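Side-chain contacts in 2-nitropropane dioxygenase (Streptomyces ansochromogenes, PDB 3BW2), which probably catalyses the FMN-dependent oxidative denitrification of alkyl nitronates with molecular oxygen: residues K306-A311 against Q315-W320; A275-L278 against F282-E285; V117-P122 against R142-L147. All coordinates share one frame; numbering follows the deposited sequence.

Along the chain contact 3 comes first, then contact 2, then contact 1. Contact 3 belongs to the barrel, where helices 111-120 and 135-143 run towards neighbouring strands of its eight-stranded parallel sheet. Contacts 1 and 2 lie on the opposite side of the chain's centre, their own centres 11 Å apart, and they touch: the loop 315-320 passes strand 275-278 of a small antiparallel sheet and helix 281-286, with Leu319 probably hydrogen-bonded to Leu278 and Gln315 to Phe282. From either of them to contact 3 is 36 to 37 Å between centres. The protein thus combines a barrel with a region of small antiparallel sheet, helices and loops, from which Trp320 touches the flavin.

Contact 1 of 3, residues K306-A311 against Q315-W320; sequences KAAAKA and QGMALW. With FMN (flavin mononucleotide), chain B.
Ala308, on the last turns of helix 296-311, presses its methyl against the loop that follows, and Gly316 and Met317 receive it. The packing is tight at Gly316: Ala308 CB lies 3.6 Å from Gly316 O, and a CB modelled on Gly316 would lie 3.1 Å from Ala308 CB, a tight fit. The close approach of helix and loop probably relies on the absence of a CB. Beside it, Met317 lies alongside the helix. Its CG sits beside the backbone N (chi1 -64°) and comes 3.9 Å from Ala308 CB; the thioether then bends at chi3 (65°), which carries the terminal methyl along to the next alanine. Met317 SD rests 3.9 Å from Ala309 CA, and Met317 CE meets Ala309 CB at 4.1 Å. Pro251 also packs on Met317, and Tyr96 on Ala308, so the seam is buried, its methyls and thioether packed against one another and against a backbone carbonyl.

The other side of the helix is loose. Lys306 and Lys310 carry their ammonium groups away from the loop into exposed positions, Lys306 NZ bonding to Ser302 OG.

Past Met317 the chain makes inverse gamma turns centred on Ala318 and Leu319. Ala318 CB lies 3.5 Å above one face of the Trp320 ring, towards its rim, while Trp320 CB approaches C7 of FMN at 3.6 Å. His179 meets the indole edge-to-face. A helix-and-loop packing thereby leads into the FMN pocket of this TIM-barrel flavoprotein, at the methyl-bearing end of the flavin.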
loop_
_atom_site.group_PDB
_atom_site.type_symbol
_atom_site.label_atom_id
_atom_site.label_comp_id
_atom_site.label_asym_id
_atom_site.label_seq_id
_atom_site.Cartn_x
_atom_site.Cartn_y
_atom_site.Cartn_z
ATOM N N LYS A 306 -6.807 -18.889 22.503
ATOM C CA LYS A 306 -6.185 -20.149 22.910
ATOM C C LYS A 306 -7.185 -21.288 22.726
ATOM O O LYS A 306 -6.842 -22.357 22.228
ATOM C CB LYS A 306 -5.761 -20.116 24.383
ATOM C CG LYS A 306 -4.598 -19.199 24.722
ATOM C CD LYS A 306 -4.111 -19.499 26.141
ATOM C CE LYS A 306 -2.984 -18.576 26.574
ATOM N NZ LYS A 306 -3.457 -17.183 26.805
ATOM N N ALA A 307 -8.421 -21.054 23.147
ATOM C CA ALA A 307 -9.464 -22.064 23.029
ATOM C C ALA A 307 -9.722 -22.396 21.563
ATOM O O ALA A 307 -9.822 -23.566 21.190
ATOM C CB ALA A 307 -10.741 -21.566 23.685
ATOM N N ALA A 308 -9.827 -21.363 20.733
ATOM C CA ALA A 308 -10.076 -21.551 19.309
ATOM C C ALA A 308 -8.952 -22.366 18.672
ATOM O O ALA A 308 -9.201 -23.287 17.883
ATOM C CB ALA A 308 -10.202 -20.195 18.622
ATOM N N ALA A 309 -7.715 -22.025 19.024
ATOM C CA ALA A 309 -6.553 -22.722 18.486
ATOM C C ALA A 309 -6.588 -24.183 18.911
ATOM O O ALA A 309 -6.354 -25.081 18.101
ATOM C CB ALA A 309 -5.270 -22.061 18.979
ATOM N N LYS A 310 -6.890 -24.416 20.182
ATOM C CA LYS A 310 -6.962 -25.773 20.714
ATOM C C LYS A 310 -7.931 -26.607 19.873
ATOM O O LYS A 310 -7.654 -27.761 19.550
ATOM C CB LYS A 310 -7.455 -25.740 22.163
ATOM C CG LYS A 310 -7.157 -27.001 22.969
ATOM C CD LYS A 310 -5.684 -27.063 23.347
ATOM C CE LYS A 310 -5.396 -28.184 24.340
ATOM N NZ LYS A 310 -4.000 -28.102 24.869
ATOM N N ALA A 311 -9.066 -26.007 19.521
ATOM C CA ALA A 311 -10.094 -26.680 18.731
ATOM C C ALA A 311 -9.790 -26.702 17.240
ATOM O O ALA A 311 -10.478 -27.376 16.478
ATOM C CB ALA A 311 -11.454 -26.014 18.966
ATOM N N GLN A 315 -11.627 -19.642 12.575
ATOM C CA GLN A 315 -12.551 -18.508 12.589
ATOM C C GLN A 315 -12.500 -17.696 13.883
ATOM O O GLN A 315 -13.037 -16.589 13.946
ATOM C CB GLN A 315 -13.989 -18.980 12.358
ATOM C CG GLN A 315 -14.241 -19.683 11.033
ATOM C CD GLN A 315 -13.969 -18.802 9.825
ATOM O OE1 GLN A 315 -14.119 -17.583 9.880
ATOM N NE2 GLN A 315 -13.585 -19.424 8.721
ATOM N N GLY A 316 -11.857 -18.240 14.913
ATOM C CA GLY A 316 -11.768 -17.529 16.178
ATOM C C GLY A 316 -10.337 -17.180 16.534
ATOM O O GLY A 316 -10.036 -16.777 17.659
ATOM N N MET A 317 -9.445 -17.325 15.563
ATOM C CA MET A 317 -8.035 -17.039 15.776
ATOM C C MET A 317 -7.586 -15.735 15.128
ATOM O O MET A 317 -8.221 -15.240 14.192
ATOM C CB MET A 317 -7.190 -18.188 15.225
ATOM C CG MET A 317 -7.396 -19.512 15.940
ATOM S SD MET A 317 -6.585 -20.861 15.078
ATOM C CE MET A 317 -4.881 -20.377 15.238
ATOM N N ALA A 318 -6.485 -15.187 15.640
ATOM C CA ALA A 318 -5.906 -13.966 15.092
ATOM C C ALA A 318 -4.974 -14.413 13.969
ATOM O O ALA A 318 -3.785 -14.634 14.183
ATOM C CB ALA A 318 -5.119 -13.218 16.172
ATOM N N LEU A 319 -5.529 -14.547 12.770
ATOM C CA LEU A 319 -4.777 -15.000 11.603
ATOM C C LEU A 319 -3.880 -13.926 10.967
ATOM O O LEU A 319 -4.071 -13.550 9.808
ATOM C CB LEU A 319 -5.767 -15.546 10.567
ATOM C CG LEU A 319 -6.712 -16.643 11.087
ATOM C CD1 LEU A 319 -7.685 -17.064 9.992
ATOM C CD2 LEU A 319 -5.891 -17.844 11.563
ATOM N N TRP A 320 -2.900 -13.441 11.720
ATOM C CA TRP A 320 -1.986 -12.412 11.222
ATOM C C TRP A 320 -1.414 -12.814 9.858
ATOM O O TRP A 320 -0.908 -13.926 9.688
ATOM C CB TRP A 320 -0.823 -12.211 12.197
ATOM C CG TRP A 320 -1.200 -11.912 13.619
ATOM C CD1 TRP A 320 -0.562 -12.372 14.739
ATOM C CD2 TRP A 320 -2.254 -11.056 14.085
ATOM N NE1 TRP A 320 -1.149 -11.859 15.867
ATOM C CE2 TRP A 320 -2.191 -11.048 15.497
ATOM C CE3 TRP A 320 -3.248 -10.299 13.449
ATOM C CZ2 TRP A 320 -3.083 -10.310 16.285
ATOM C CZ3 TRP A 320 -4.136 -9.566 14.234
ATOM C CH2 TRP A 320 -4.046 -9.578 15.637
HETATM N N1 FMN B . 6.750 -7.416 14.408
HETATM C C2 FMN B . 7.423 -7.164 15.615
HETATM O O2 FMN B . 8.199 -6.216 15.700
HETATM N N3 FMN B . 7.228 -7.980 16.717
HETATM C C4 FMN B . 6.382 -9.077 16.695
HETATM O O4 FMN B . 6.245 -9.785 17.709
HETATM C C4A FMN B . 5.701 -9.361 15.479
HETATM N N5 FMN B . 4.856 -10.463 15.376
HETATM C C5A FMN B . 4.201 -10.779 14.183
HETATM C C6 FMN B . 3.369 -11.926 14.123
HETATM C C7 FMN B . 2.674 -12.309 12.922
HETATM C C7M FMN B . 2.526 -13.840 12.759
HETATM C C8 FMN B . 2.919 -11.465 11.777
HETATM C C8M FMN B . 2.906 -11.989 10.340
HETATM C C9 FMN B . 3.735 -10.291 11.828
HETATM C C9A FMN B . 4.387 -9.944 13.035
HETATM N N10 FMN B . 5.228 -8.803 13.132
HETATM C C10 FMN B . 5.898 -8.510 14.339
HETATM C "C1'" FMN B . 5.301 -7.788 11.988
HETATM C "C2'" FMN B . 6.595 -8.081 11.189
HETATM O "O2'" FMN B . 7.687 -7.456 11.846
HETATM C "C3'" FMN B . 6.553 -7.496 9.735
HETATM O "O3'" FMN B . 6.322 -6.094 9.872
HETATM C "C4'" FMN B . 5.448 -8.086 8.842
HETATM O "O4'" FMN B . 5.481 -9.505 8.990
HETATM C "C5'" FMN B . 5.682 -7.704 7.350
HETATM O "O5'" FMN B . 4.653 -8.252 6.478
HETATM P P FMN B . 4.638 -9.722 5.762
HETATM O O1P FMN B . 6.122 -9.609 5.661
HETATM O O2P FMN B . 3.681 -8.995 4.835
HETATM O O3P FMN B . 4.088 -10.210 7.089
#

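Contact 2 of 3, residues A275-L278 against F282-E285; sequences ARSL and FLRE
Leu283 reaches from helix 281-286 to strand 275-278 with a single methyl, CD1, and that methyl makes every close contact between the two segments. The contacts are of the van der Waals kind. CD1 of Leu283 lies 3.9 Å from Leu278 O and 4.1 Å from Ser277 O, so it rests against the peptide backbone as much as against any side chain. Leu283 CD1 also meets Ser277 CB and Ser277 OG, each at 4.2 Å. Leu283 extends its branch with CG anti to the backbone N (chi1 -163°), which brings CD1 across the gap between helix and strand. Leu283 also packs on Thr267 of the adjoining strand 264-267.

Hydrogen bonding is local to the strand. Ser277 OG donates to Leu278 O over 3.0 Å, meeting the carbonyl at a C=O...donor angle of 120° but tilted 33° out of the carbonyl plane. The bond uses the hydrogen of a buried hydroxyl and fixes its rotation. With an alanine here, the bond to Leu278 O is gone, and that buried carbonyl is likely to lose a partner while the Leu283 methyl loses part of its cover. On the helix side, Leu283 N is bonded to Asn280 OD1.

Charged groups are turned elsewhere. Arg276 points away from the helix and bonds to Val174 O and Thr264 OG1, while Glu285 forms a salt bridge with Arg281.

With the Ser277 side chain about 9 Å from FMN, this is packing close to the flavin without touching it. Its chemistry is that of an apolar methyl set against polar backbone oxygens and a serine whose hydroxyl hydrogen is given to the next residue's carbonyl, so that strand and helix meet here by van der Waals packing while the serine's bond stays within the strand.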
loop_
_atom_site.group_PDB
_atom_site.type_symbol
_atom_site.label_atom_id
_atom_site.label_comp_id
_atom_site.label_asym_id
_atom_site.label_seq_id
_atom_site.Cartn_x
_atom_site.Cartn_y
_atom_site.Cartn_z
ATOM N N ALA A 275 -3.970 -4.346 13.458
ATOM C CA ALA A 275 -3.135 -5.465 13.039
ATOM C C ALA A 275 -3.811 -6.158 11.857
ATOM O O ALA A 275 -5.022 -6.371 11.876
ATOM C CB ALA A 275 -2.954 -6.438 14.203
ATOM N N ARG A 276 -3.035 -6.509 10.833
ATOM C CA ARG A 276 -3.602 -7.147 9.645
ATOM C C ARG A 276 -3.749 -8.659 9.801
ATOM O O ARG A 276 -2.771 -9.382 10.019
ATOM C CB ARG A 276 -2.753 -6.825 8.413
ATOM C CG ARG A 276 -3.320 -7.378 7.108
ATOM C CD ARG A 276 -2.477 -6.954 5.919
ATOM N NE ARG A 276 -2.525 -5.511 5.696
ATOM C CZ ARG A 276 -3.566 -4.854 5.187
ATOM N NH1 ARG A 276 -4.670 -5.503 4.835
ATOM N NH2 ARG A 276 -3.503 -3.539 5.030
ATOM N N SER A 277 -4.989 -9.120 9.672
ATOM C CA SER A 277 -5.336 -10.528 9.811
ATOM C C SER A 277 -6.221 -10.972 8.654
ATOM O O SER A 277 -6.840 -10.142 7.994
ATOM C CB SER A 277 -6.102 -10.726 11.126
ATOM O OG SER A 277 -6.809 -11.952 11.141
ATOM N N LEU A 278 -6.274 -12.278 8.400
ATOM C CA LEU A 278 -7.145 -12.797 7.350
ATOM C C LEU A 278 -8.551 -12.572 7.899
ATOM O O LEU A 278 -8.789 -12.761 9.093
ATOM C CB LEU A 278 -6.913 -14.297 7.136
ATOM C CG LEU A 278 -5.558 -14.745 6.586
ATOM C CD1 LEU A 278 -5.476 -16.257 6.620
ATOM C CD2 LEU A 278 -5.387 -14.245 5.162
ATOM N N PHE A 282 -14.577 -13.977 13.687
ATOM C CA PHE A 282 -14.292 -13.070 14.795
ATOM C C PHE A 282 -14.079 -11.643 14.293
ATOM O O PHE A 282 -14.609 -10.690 14.858
ATOM C CB PHE A 282 -13.042 -13.541 15.551
ATOM C CG PHE A 282 -12.908 -12.956 16.933
ATOM C CD1 PHE A 282 -13.268 -13.699 18.052
ATOM C CD2 PHE A 282 -12.436 -11.660 17.114
ATOM C CE1 PHE A 282 -13.160 -13.155 19.331
ATOM C CE2 PHE A 282 -12.325 -11.110 18.387
ATOM C CZ PHE A 282 -12.687 -11.857 19.497
ATOM N N LEU A 283 -13.307 -11.498 13.224
ATOM C CA LEU A 283 -13.031 -10.173 12.682
ATOM C C LEU A 283 -14.305 -9.522 12.149
ATOM O O LEU A 283 -14.589 -8.363 12.454
ATOM C CB LEU A 283 -11.964 -10.263 11.584
ATOM C CG LEU A 283 -11.267 -8.956 11.181
ATOM C CD1 LEU A 283 -9.941 -9.274 10.498
ATOM C CD2 LEU A 283 -12.176 -8.133 10.270
ATOM N N ARG A 284 -15.082 -10.266 11.369
ATOM C CA ARG A 284 -16.320 -9.729 10.816
ATOM C C ARG A 284 -17.291 -9.284 11.907
ATOM O O ARG A 284 -17.921 -8.234 11.800
ATOM C CB ARG A 284 -17.010 -10.771 9.926
ATOM C CG ARG A 284 -16.430 -10.893 8.524
ATOM C CD ARG A 284 -17.263 -11.844 7.676
ATOM N NE ARG A 284 -16.987 -13.242 7.991
ATOM C CZ ARG A 284 -15.957 -13.928 7.504
ATOM N NH1 ARG A 284 -15.105 -13.348 6.668
ATOM N NH2 ARG A 284 -15.770 -15.194 7.857
ATOM N N GLU A 285 -17.396 -10.079 12.965
ATOM C CA GLU A 285 -18.316 -9.779 14.054
ATOM C C GLU A 285 -17.922 -8.671 15.020
ATOM O O GLU A 285 -18.749 -7.831 15.370
ATOM C CB GLU A 285 -18.591 -11.043 14.866
ATOM C CG GLU A 285 -19.533 -12.026 14.205
ATOM C CD GLU A 285 -19.831 -13.217 15.094
ATOM O OE1 GLU A 285 -20.097 -13.010 16.299
ATOM O OE2 GLU A 285 -19.809 -14.358 14.589
#

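Contact 3 of 3, residues V117-P122 against R142-L147; sequences VLLDDP and RRAGTL
The pyrrolidine ring of Pro122 is the one ring of this contact, and it meets Ala144 through its CB and CG atoms. Pro122 CG stands 3.7 Å from Ala144 CB, and Pro122 CB lies equally near, 3.7 Å, to Ala144 O, so that the alanine offers both its methyl and its carbonyl oxygen to this part of the ring. The same Pro122 CB is 3.9 Å from Thr146 OG1. Leu119 adds a looser touch, its CD2 4.4 Å from Ala144 CB.

Thr146 contributes polarity as well as bulk. With OG1 beside the backbone N and CG2 anti to it (chi1 -61°), the hydroxyl faces segment 117-122. A water donates one hydrogen bond to Thr146 OG1 and another to Leu118 O, each 2.8 Å long, and so bridges the two segments beside the Pro122 packing. The hydroxyl also bonds to Val123 O, just beyond Pro122; as a carbonyl can only accept, the hydroxyl hydrogen is spent there, and the buried group both gives and receives.

Ala144 follows directly on helix 135-143, and Gly145 closes that end in a Schellman motif, with Gly145 N bonded 2.9 Å from Arg142 O. Its positive phi (89°) would jam a CB against the preceding carbonyl oxygen, which favours glycine.

Helix 47-60 packs on Leu118, and helix 135-143 on Leu119 through Arg140 and Leu141. Helix 135-143 is the crossover of a beta-alpha-beta unit between parallel neighbours, strands 125-129 and 147-152, and the contact lies where the chain enters both: Pro122 leads to the first strand, Thr146 to the second, and Leu147 pairs through its backbone with Pro124 and Val126.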
loop_
_atom_site.group_PDB
_atom_site.type_symbol
_atom_site.label_atom_id
_atom_site.label_comp_id
_atom_site.label_asym_id
_atom_site.label_seq_id
_atom_site.Cartn_x
_atom_site.Cartn_y
_atom_site.Cartn_z
ATOM N N VAL A 117 18.600 -8.317 30.610
ATOM C CA VAL A 117 19.134 -9.526 29.998
ATOM C C VAL A 117 19.938 -9.211 28.736
ATOM O O VAL A 117 21.054 -9.704 28.555
ATOM C CB VAL A 117 17.998 -10.510 29.634
ATOM C CG1 VAL A 117 18.533 -11.628 28.750
ATOM C CG2 VAL A 117 17.393 -11.094 30.905
ATOM N N LEU A 118 19.367 -8.383 27.866
ATOM C CA LEU A 118 20.018 -8.018 26.610
ATOM C C LEU A 118 21.294 -7.205 26.804
ATOM O O LEU A 118 22.183 -7.216 25.951
ATOM C CB LEU A 118 19.028 -7.257 25.723
ATOM C CG LEU A 118 17.834 -8.123 25.302
ATOM C CD1 LEU A 118 16.725 -7.263 24.714
ATOM C CD2 LEU A 118 18.310 -9.172 24.300
ATOM N N LEU A 119 21.384 -6.499 27.926
ATOM C CA LEU A 119 22.570 -5.701 28.212
ATOM C C LEU A 119 23.618 -6.520 28.959
ATOM O O LEU A 119 24.815 -6.290 28.811
ATOM C CB LEU A 119 22.197 -4.462 29.029
ATOM C CG LEU A 119 21.507 -3.347 28.242
ATOM C CD1 LEU A 119 21.004 -2.271 29.195
ATOM C CD2 LEU A 119 22.488 -2.762 27.222
ATOM N N ASP A 120 23.170 -7.486 29.753
ATOM C CA ASP A 120 24.101 -8.314 30.506
ATOM C C ASP A 120 24.743 -9.401 29.640
ATOM O O ASP A 120 25.871 -9.829 29.901
ATOM C CB ASP A 120 23.388 -8.952 31.696
ATOM C CG ASP A 120 24.321 -9.779 32.550
ATOM O OD1 ASP A 120 25.285 -9.205 33.104
ATOM O OD2 ASP A 120 24.093 -11.003 32.664
ATOM N N ASP A 121 24.023 -9.839 28.609
ATOM C CA ASP A 121 24.512 -10.872 27.698
ATOM C C ASP A 121 24.090 -10.462 26.280
ATOM O O ASP A 121 23.256 -11.115 25.654
ATOM C CB ASP A 121 23.880 -12.214 28.073
ATOM C CG ASP A 121 24.615 -13.394 27.476
ATOM O OD1 ASP A 121 25.499 -13.179 26.622
ATOM O OD2 ASP A 121 24.301 -14.540 27.862
ATOM N N PRO A 122 24.691 -9.384 25.750
ATOM C CA PRO A 122 24.419 -8.819 24.423
ATOM C C PRO A 122 24.185 -9.779 23.257
ATOM O O PRO A 122 24.865 -10.797 23.117
ATOM C CB PRO A 122 25.628 -7.924 24.174
ATOM C CG PRO A 122 26.014 -7.487 25.546
ATOM C CD PRO A 122 25.903 -8.775 26.325
ATOM N N ARG A 142 24.242 0.113 22.088
ATOM C CA ARG A 142 25.306 0.373 21.133
ATOM C C ARG A 142 26.661 0.093 21.781
ATOM O O ARG A 142 27.522 -0.550 21.180
ATOM C CB ARG A 142 25.250 1.824 20.659
ATOM C CG ARG A 142 26.406 2.232 19.750
ATOM C CD ARG A 142 26.266 3.682 19.305
ATOM N NE ARG A 142 25.030 3.901 18.556
ATOM C CZ ARG A 142 24.773 3.355 17.373
ATOM N NH1 ARG A 142 25.668 2.561 16.806
ATOM N NH2 ARG A 142 23.623 3.596 16.762
ATOM N N ARG A 143 26.847 0.572 23.008
ATOM C CA ARG A 143 28.104 0.361 23.715
ATOM C C ARG A 143 28.355 -1.122 23.932
ATOM O O ARG A 143 29.498 -1.574 23.910
ATOM C CB ARG A 143 28.103 1.073 25.073
ATOM C CG ARG A 143 27.961 2.582 24.992
ATOM C CD ARG A 143 28.574 3.250 26.214
ATOM N NE ARG A 143 30.024 3.060 26.253
ATOM C CZ ARG A 143 30.809 3.439 27.257
ATOM N NH1 ARG A 143 30.291 4.036 28.321
ATOM N NH2 ARG A 143 32.118 3.224 27.196
ATOM N N ALA A 144 27.285 -1.881 24.143
ATOM C CA ALA A 144 27.411 -3.318 24.367
ATOM C C ALA A 144 27.695 -4.061 23.063
ATOM O O ALA A 144 27.885 -5.276 23.064
ATOM C CB ALA A 144 26.142 -3.860 25.019
ATOM N N GLY A 145 27.720 -3.328 21.955
ATOM C CA GLY A 145 27.993 -3.949 20.671
ATOM C C GLY A 145 26.772 -4.475 19.933
ATOM O O GLY A 145 26.907 -5.261 18.996
ATOM N N THR A 146 25.580 -4.045 20.340
ATOM C CA THR A 146 24.347 -4.494 19.693
ATOM C C THR A 146 23.828 -3.448 18.707
ATOM O O THR A 146 23.820 -2.256 19.012
ATOM C CB THR A 146 23.228 -4.751 20.733
ATOM O OG1 THR A 146 23.635 -5.781 21.642
ATOM C CG2 THR A 146 21.930 -5.163 20.037
ATOM N N LEU A 147 23.398 -3.890 17.528
ATOM C CA LEU A 147 22.842 -2.968 16.539
ATOM C C LEU A 147 21.362 -2.816 16.875
ATOM O O LEU A 147 20.705 -3.783 17.266
ATOM C CB LEU A 147 23.017 -3.520 15.120
ATOM C CG LEU A 147 24.474 -3.626 14.655
ATOM C CD1 LEU A 147 24.527 -4.206 13.248
ATOM C CD2 LEU A 147 25.128 -2.250 14.692
HETATM O O HOH W 1 21.724 -7.177 23.228
#